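Local coordinates for uncharacterized conserved protein (Staphylococcus epidermidis, PDB 3FRM) that is of unknown function but is probably a GNAT-like acetyltransferase, at residues Leu72-Pro77 / Leu93-Gly98; Arg166-Val171 / Val176-Ile181. All coordinates share one frame; numbering follows the deposited sequence.

Contact 1: residues Leu72-Pro77 / Leu93-Gly98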
loop_
_atom_site.group_PDB
_atom_site.type_symbol
_atom_site.label_atom_id
_atom_site.label_comp_id
_atom_site.label_asym_id
_atom_site.label_seq_id
_atom_site.Cartn_x
_atom_site.Cartn_y
_atom_site.Cartn_z
ATOM N N LEU A 72 11.125 19.156 -10.050
ATOM C CA LEU A 72 11.859 19.399 -8.843
ATOM C C LEU A 72 11.614 18.223 -7.890
ATOM O O LEU A 72 10.495 17.731 -7.803
ATOM C CB LEU A 72 11.374 20.691 -8.171
ATOM C CG LEU A 72 11.529 22.065 -8.766
ATOM C CD1 LEU A 72 11.246 23.104 -7.643
ATOM C CD2 LEU A 72 12.934 22.244 -9.291
ATOM N N SER A 73 12.636 17.791 -7.155
ATOM C CA SER A 73 12.418 16.715 -6.246
ATOM C C SER A 73 13.448 16.559 -5.104
ATOM O O SER A 73 14.613 16.823 -5.285
ATOM C CB SER A 73 12.248 15.433 -7.047
ATOM O OG SER A 73 13.461 14.997 -7.551
ATOM N N PHE A 74 12.982 16.100 -3.947
ATOM C CA PHE A 74 13.797 15.946 -2.782
ATOM C C PHE A 74 13.319 14.747 -2.014
ATOM O O PHE A 74 12.126 14.442 -2.011
ATOM C CB PHE A 74 13.657 17.188 -1.873
ATOM C CG PHE A 74 13.886 18.528 -2.606
ATOM C CD1 PHE A 74 15.099 19.182 -2.520
ATOM C CD2 PHE A 74 12.891 19.096 -3.393
ATOM C CE1 PHE A 74 15.313 20.420 -3.196
ATOM C CE2 PHE A 74 13.113 20.312 -4.088
ATOM C CZ PHE A 74 14.310 20.971 -3.971
ATOM N N SER A 75 14.273 14.059 -1.383
ATOM C CA SER A 75 14.029 13.073 -0.347
ATOM C C SER A 75 14.510 13.681 0.923
ATOM O O SER A 75 15.510 14.379 0.890
ATOM C CB SER A 75 14.915 11.873 -0.531
ATOM O OG SER A 75 14.559 11.301 -1.704
ATOM N N PHE A 76 13.880 13.303 2.034
ATOM C CA PHE A 76 14.261 13.800 3.323
ATOM C C PHE A 76 14.974 12.705 4.133
ATOM O O PHE A 76 15.165 11.588 3.659
ATOM C CB PHE A 76 13.038 14.430 4.030
ATOM C CG PHE A 76 12.566 15.701 3.387
ATOM C CD1 PHE A 76 13.122 16.897 3.720
ATOM C CD2 PHE A 76 11.582 15.686 2.416
ATOM C CE1 PHE A 76 12.697 18.096 3.084
ATOM C CE2 PHE A 76 11.159 16.830 1.789
ATOM C CZ PHE A 76 11.719 18.054 2.121
ATOM N N PRO A 77 15.423 13.026 5.344
ATOM C CA PRO A 77 16.274 12.029 6.018
ATOM C C PRO A 77 15.507 10.763 6.409
ATOM O O PRO A 77 14.328 10.807 6.737
ATOM C CB PRO A 77 16.731 12.758 7.261
ATOM C CG PRO A 77 16.624 14.301 6.800
ATOM C CD PRO A 77 15.393 14.340 6.018
ATOM N N LEU A 93 3.576 25.217 -2.526
ATOM C CA LEU A 93 4.321 25.332 -3.774
ATOM C C LEU A 93 3.919 24.235 -4.806
ATOM O O LEU A 93 4.506 24.113 -5.892
ATOM C CB LEU A 93 5.827 25.375 -3.472
ATOM C CG LEU A 93 6.314 26.668 -2.765
ATOM C CD1 LEU A 93 7.789 26.530 -2.562
ATOM C CD2 LEU A 93 6.009 27.994 -3.564
ATOM N N GLY A 94 2.897 23.459 -4.462
ATOM C CA GLY A 94 2.314 22.523 -5.372
ATOM C C GLY A 94 3.146 21.265 -5.570
ATOM O O GLY A 94 3.264 20.793 -6.726
ATOM N N PHE A 95 3.754 20.741 -4.494
ATOM C CA PHE A 95 4.500 19.459 -4.549
ATOM C C PHE A 95 3.581 18.311 -4.216
ATOM O O PHE A 95 2.627 18.509 -3.503
ATOM C CB PHE A 95 5.663 19.420 -3.518
ATOM C CG PHE A 95 6.919 20.092 -3.985
ATOM C CD1 PHE A 95 7.976 19.335 -4.462
ATOM C CD2 PHE A 95 7.007 21.496 -4.022
ATOM C CE1 PHE A 95 9.139 19.951 -4.952
ATOM C CE2 PHE A 95 8.174 22.159 -4.519
ATOM C CZ PHE A 95 9.250 21.386 -4.971
ATOM N N GLN A 96 3.872 17.124 -4.743
ATOM C CA GLN A 96 3.278 15.890 -4.292
ATOM C C GLN A 96 4.148 15.324 -3.158
ATOM O O GLN A 96 5.376 15.226 -3.300
ATOM C CB GLN A 96 3.318 14.863 -5.403
ATOM C CG GLN A 96 2.811 15.260 -6.801
ATOM C CD GLN A 96 3.276 14.217 -7.885
ATOM O OE1 GLN A 96 3.565 13.039 -7.561
ATOM N NE2 GLN A 96 3.382 14.660 -9.147
ATOM N N ILE A 97 3.522 14.884 -2.073
ATOM C CA ILE A 97 4.248 14.316 -0.937
ATOM C C ILE A 97 4.057 12.829 -0.929
ATOM O O ILE A 97 2.943 12.377 -1.085
ATOM C CB ILE A 97 3.721 14.878 0.357
ATOM C CG1 ILE A 97 3.816 16.390 0.281
ATOM C CG2 ILE A 97 4.532 14.393 1.560
ATOM C CD1 ILE A 97 3.406 17.124 1.582
ATOM N N GLY A 98 5.116 12.044 -0.753
ATOM C CA GLY A 98 4.923 10.631 -0.602
ATOM C C GLY A 98 5.934 10.049 0.367
ATOM O O GLY A 98 6.727 10.779 0.935
#
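Two phenyl rings, Phe74 and Phe95, carry this contact, and Leu72 fills in beside the second of them. Phe95 brings CE1 to the edge of the Phe74 ring, near its plane, 4.1 Å from Phe74 CE2. Toward the Phe95 ring the same approach is slanting. Leu72 also reaches the Phe95 ring at a slant: its CD1 stands 3.8 Å from Phe95 CZ, and Leu72 CB lies 3.9 Å from that same ring atom. Phe95 CE1 comes within 3.9 Å of Leu72 O, so the ring meets the Leu72 backbone carbonyl as well as its side chain. A chi1 of -83° swings the Phe95 ring away from its own carbonyl carbon and across the gap to Leu72 and Phe74. The Trp53 ring, on helix 50-66, meets both phenylalanines edge-to-face, and Trp42 makes a further edge-to-face pair with Phe74.

The backbones do not pair here. The CA atoms of Leu72 and Phe95 are 8.5 Å apart, and strand 241-251 lies between strands 72-75 and 96-105 in the sheet, bonding through its backbone to Leu72 and Phe74. Its Ile249 touches both phenylalanine side chains. The Phe95 side chain thus reaches past one intervening strand, just after helix 84-92 has ended and before strand 96-105 begins.

All three touching residues are buried, and everything their side chains offer one another is hydrocarbon. The contact therefore rests on dispersion and the exclusion of water, two rings and a leucine methyl packing against each other with Trp53 of helix 50-66 and Ile90 of helix 84-92 beside them.

Contact 2: residues Arg166-Val171 / Val176-Ile181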
loop_
_atom_site.group_PDB
_atom_site.type_symbol
_atom_site.label_atom_id
_atom_site.label_comp_id
_atom_site.label_asym_id
_atom_site.label_seq_id
_atom_site.Cartn_x
_atom_site.Cartn_y
_atom_site.Cartn_z
ATOM N N ARG A 166 19.027 -8.349 -15.015
ATOM C CA ARG A 166 17.588 -8.403 -15.172
ATOM C C ARG A 166 17.042 -9.797 -15.442
ATOM O O ARG A 166 17.700 -10.633 -16.082
ATOM C CB ARG A 166 17.149 -7.435 -16.253
ATOM C CG ARG A 166 17.505 -6.007 -15.948
ATOM C CD ARG A 166 17.538 -5.212 -17.223
ATOM N NE ARG A 166 17.513 -3.789 -16.959
ATOM C CZ ARG A 166 18.584 -3.020 -16.904
ATOM N NH1 ARG A 166 19.796 -3.529 -17.117
ATOM N NH2 ARG A 166 18.425 -1.739 -16.595
ATOM N N LEU A 167 15.838 -10.061 -14.925
ATOM C CA LEU A 167 15.164 -11.332 -15.174
ATOM C C LEU A 167 13.823 -11.249 -15.930
ATOM O O LEU A 167 13.088 -10.322 -15.738
ATOM C CB LEU A 167 14.989 -12.044 -13.848
ATOM C CG LEU A 167 16.344 -12.343 -13.204
ATOM C CD1 LEU A 167 16.179 -12.817 -11.754
ATOM C CD2 LEU A 167 17.166 -13.334 -14.021
ATOM N N VAL A 168 13.526 -12.221 -16.788
ATOM C CA VAL A 168 12.211 -12.357 -17.400
ATOM C C VAL A 168 11.772 -13.756 -17.086
ATOM O O VAL A 168 12.532 -14.712 -17.314
ATOM C CB VAL A 168 12.253 -12.252 -18.965
ATOM C CG1 VAL A 168 10.857 -12.433 -19.590
ATOM C CG2 VAL A 168 12.811 -10.947 -19.398
ATOM N N ALA A 169 10.553 -13.878 -16.555
ATOM C CA ALA A 169 9.930 -15.177 -16.356
ATOM C C ALA A 169 8.970 -15.469 -17.501
ATOM O O ALA A 169 8.277 -14.529 -18.019
ATOM C CB ALA A 169 9.195 -15.222 -15.054
ATOM N N TYR A 170 8.934 -16.752 -17.897
ATOM C CA TYR A 170 8.017 -17.210 -18.926
ATOM C C TYR A 170 7.154 -18.304 -18.388
ATOM O O TYR A 170 7.638 -19.213 -17.695
ATOM C CB TYR A 170 8.739 -17.774 -20.161
ATOM C CG TYR A 170 9.658 -16.828 -20.888
ATOM C CD1 TYR A 170 9.330 -16.356 -22.167
ATOM C CD2 TYR A 170 10.862 -16.407 -20.314
ATOM C CE1 TYR A 170 10.154 -15.475 -22.867
ATOM C CE2 TYR A 170 11.703 -15.510 -21.003
ATOM C CZ TYR A 170 11.345 -15.070 -22.292
ATOM O OH TYR A 170 12.185 -14.237 -22.988
ATOM N N VAL A 171 5.874 -18.230 -18.759
ATOM C CA VAL A 171 4.941 -19.361 -18.624
ATOM C C VAL A 171 4.470 -19.658 -20.028
ATOM O O VAL A 171 4.050 -18.736 -20.770
ATOM C CB VAL A 171 3.750 -19.025 -17.694
ATOM C CG1 VAL A 171 2.826 -20.224 -17.561
ATOM C CG2 VAL A 171 4.275 -18.624 -16.353
ATOM N N VAL A 176 6.165 -12.912 -18.881
ATOM C CA VAL A 176 5.117 -12.707 -17.911
ATOM C C VAL A 176 5.528 -11.944 -16.596
ATOM O O VAL A 176 4.686 -11.340 -15.940
ATOM C CB VAL A 176 4.507 -14.077 -17.645
ATOM C CG1 VAL A 176 4.354 -14.381 -16.156
ATOM C CG2 VAL A 176 3.227 -14.254 -18.458
ATOM N N GLY A 177 6.815 -11.964 -16.244
ATOM C CA GLY A 177 7.341 -11.374 -14.990
ATOM C C GLY A 177 8.723 -10.764 -15.200
ATOM O O GLY A 177 9.530 -11.300 -15.957
ATOM N N ILE A 178 9.023 -9.648 -14.552
ATOM C CA ILE A 178 10.382 -9.106 -14.651
ATOM C C ILE A 178 10.929 -8.608 -13.307
ATOM O O ILE A 178 10.171 -8.366 -12.334
ATOM C CB ILE A 178 10.521 -7.999 -15.798
ATOM C CG1 ILE A 178 9.617 -6.810 -15.490
ATOM C CG2 ILE A 178 10.201 -8.601 -17.217
ATOM C CD1 ILE A 178 9.783 -5.621 -16.551
ATOM N N VAL A 179 12.247 -8.468 -13.212
ATOM C CA VAL A 179 12.779 -7.781 -12.045
ATOM C C VAL A 179 14.174 -7.390 -12.404
ATOM O O VAL A 179 14.786 -8.060 -13.218
ATOM C CB VAL A 179 12.739 -8.697 -10.760
ATOM C CG1 VAL A 179 13.571 -10.053 -10.959
ATOM C CG2 VAL A 179 13.130 -7.918 -9.512
ATOM N N ASP A 180 14.630 -6.298 -11.814
ATOM C CA ASP A 180 16.016 -5.846 -11.812
ATOM C C ASP A 180 16.706 -6.193 -10.495
ATOM O O ASP A 180 16.099 -6.107 -9.440
ATOM C CB ASP A 180 16.029 -4.341 -11.878
ATOM C CG ASP A 180 15.521 -3.846 -13.164
ATOM O OD1 ASP A 180 15.834 -2.691 -13.502
ATOM O OD2 ASP A 180 14.838 -4.619 -13.873
ATOM N N ILE A 181 17.981 -6.556 -10.585
ATOM C CA ILE A 181 18.760 -6.848 -9.421
ATOM C C ILE A 181 20.072 -6.123 -9.490
ATOM O O ILE A 181 20.733 -6.099 -10.523
ATOM C CB ILE A 181 18.990 -8.386 -9.170
ATOM C CG1 ILE A 181 19.421 -9.094 -10.436
ATOM C CG2 ILE A 181 17.722 -9.034 -8.677
ATOM C CD1 ILE A 181 18.258 -9.638 -11.292
#
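The hairpin of strands 165-171 and 174-183, part of the GNAT acetyltransferase domain, holds this contact, and a classic beta bulge interrupts its antiparallel pairing. Val176 and Gly177 both face Ala169. Ala169 O takes a 2.8 Å bond from Val176 N, nearly in line with the carbonyl, and a weak one from Gly177 N, while Ala169 N gives 2.8 Å to Gly177 O. Farther along, Leu167 N meets Val179 O at 2.8 Å in an almost straight bond (172° at the hydrogen), and Val179 N returns a longer one to Leu167 O.

Leu167 and Val179 lie side by side on one face, CB to CG1 3.8 Å. Ile181 CG1 sits between its backbone N and carbonyl carbon (chi1 47°), and a chi2 of -90° then turns CD1 to within 3.8 Å of Leu167 CG, the two side chains crossing at about a right angle. On the other face Val168 meets Ile178 through their CG2 methyls, and Arg166, extended from CG to NE, runs alongside Asp180. Their salt bridge is long, Arg166 NE to Asp180 OD1 4.0 Å, with the oxygen well out of the guanidinium plane, so only charge acts between them. Arg166 NE is buried without a hydrogen-bond partner. The stronger polar ties lead elsewhere: Arg166 NH1 bonds Asp162, one of the sodium ligands, and Asp180 OD2 bonds Tyr132.

Helix 204-216 covers the Leu167, Ala169 and Val179 face through Tyr211 and Ile208; helix 129-136 packs on Arg166, Val168 and Ile178 through Tyr132. Strands 120-123 and 188-195 flank the hairpin.

Overall arrangement
Contact 1 comes first along the chain. The two centres lie 31 Å apart on opposite sides of the chain's centre, with nearest atoms about 18 Å apart, so the contacts do not touch, yet one mixed sheet carries both. Contact 1 spans strand 241-251 in the middle of the sheet; contact 2 joins neighbouring strands close to its 120-123 end. Strands 221-225 and 188-195 separate strand 96-105 from the hairpin of contact 2. Contact 1 belongs to the DUF5613 part and contact 2 to the GNAT domain, both related to acetyltransferases. This is consistent with two acetyltransferase-like parts sharing one sheet, with the C-terminal strand 241-251 inserted among strands of the first.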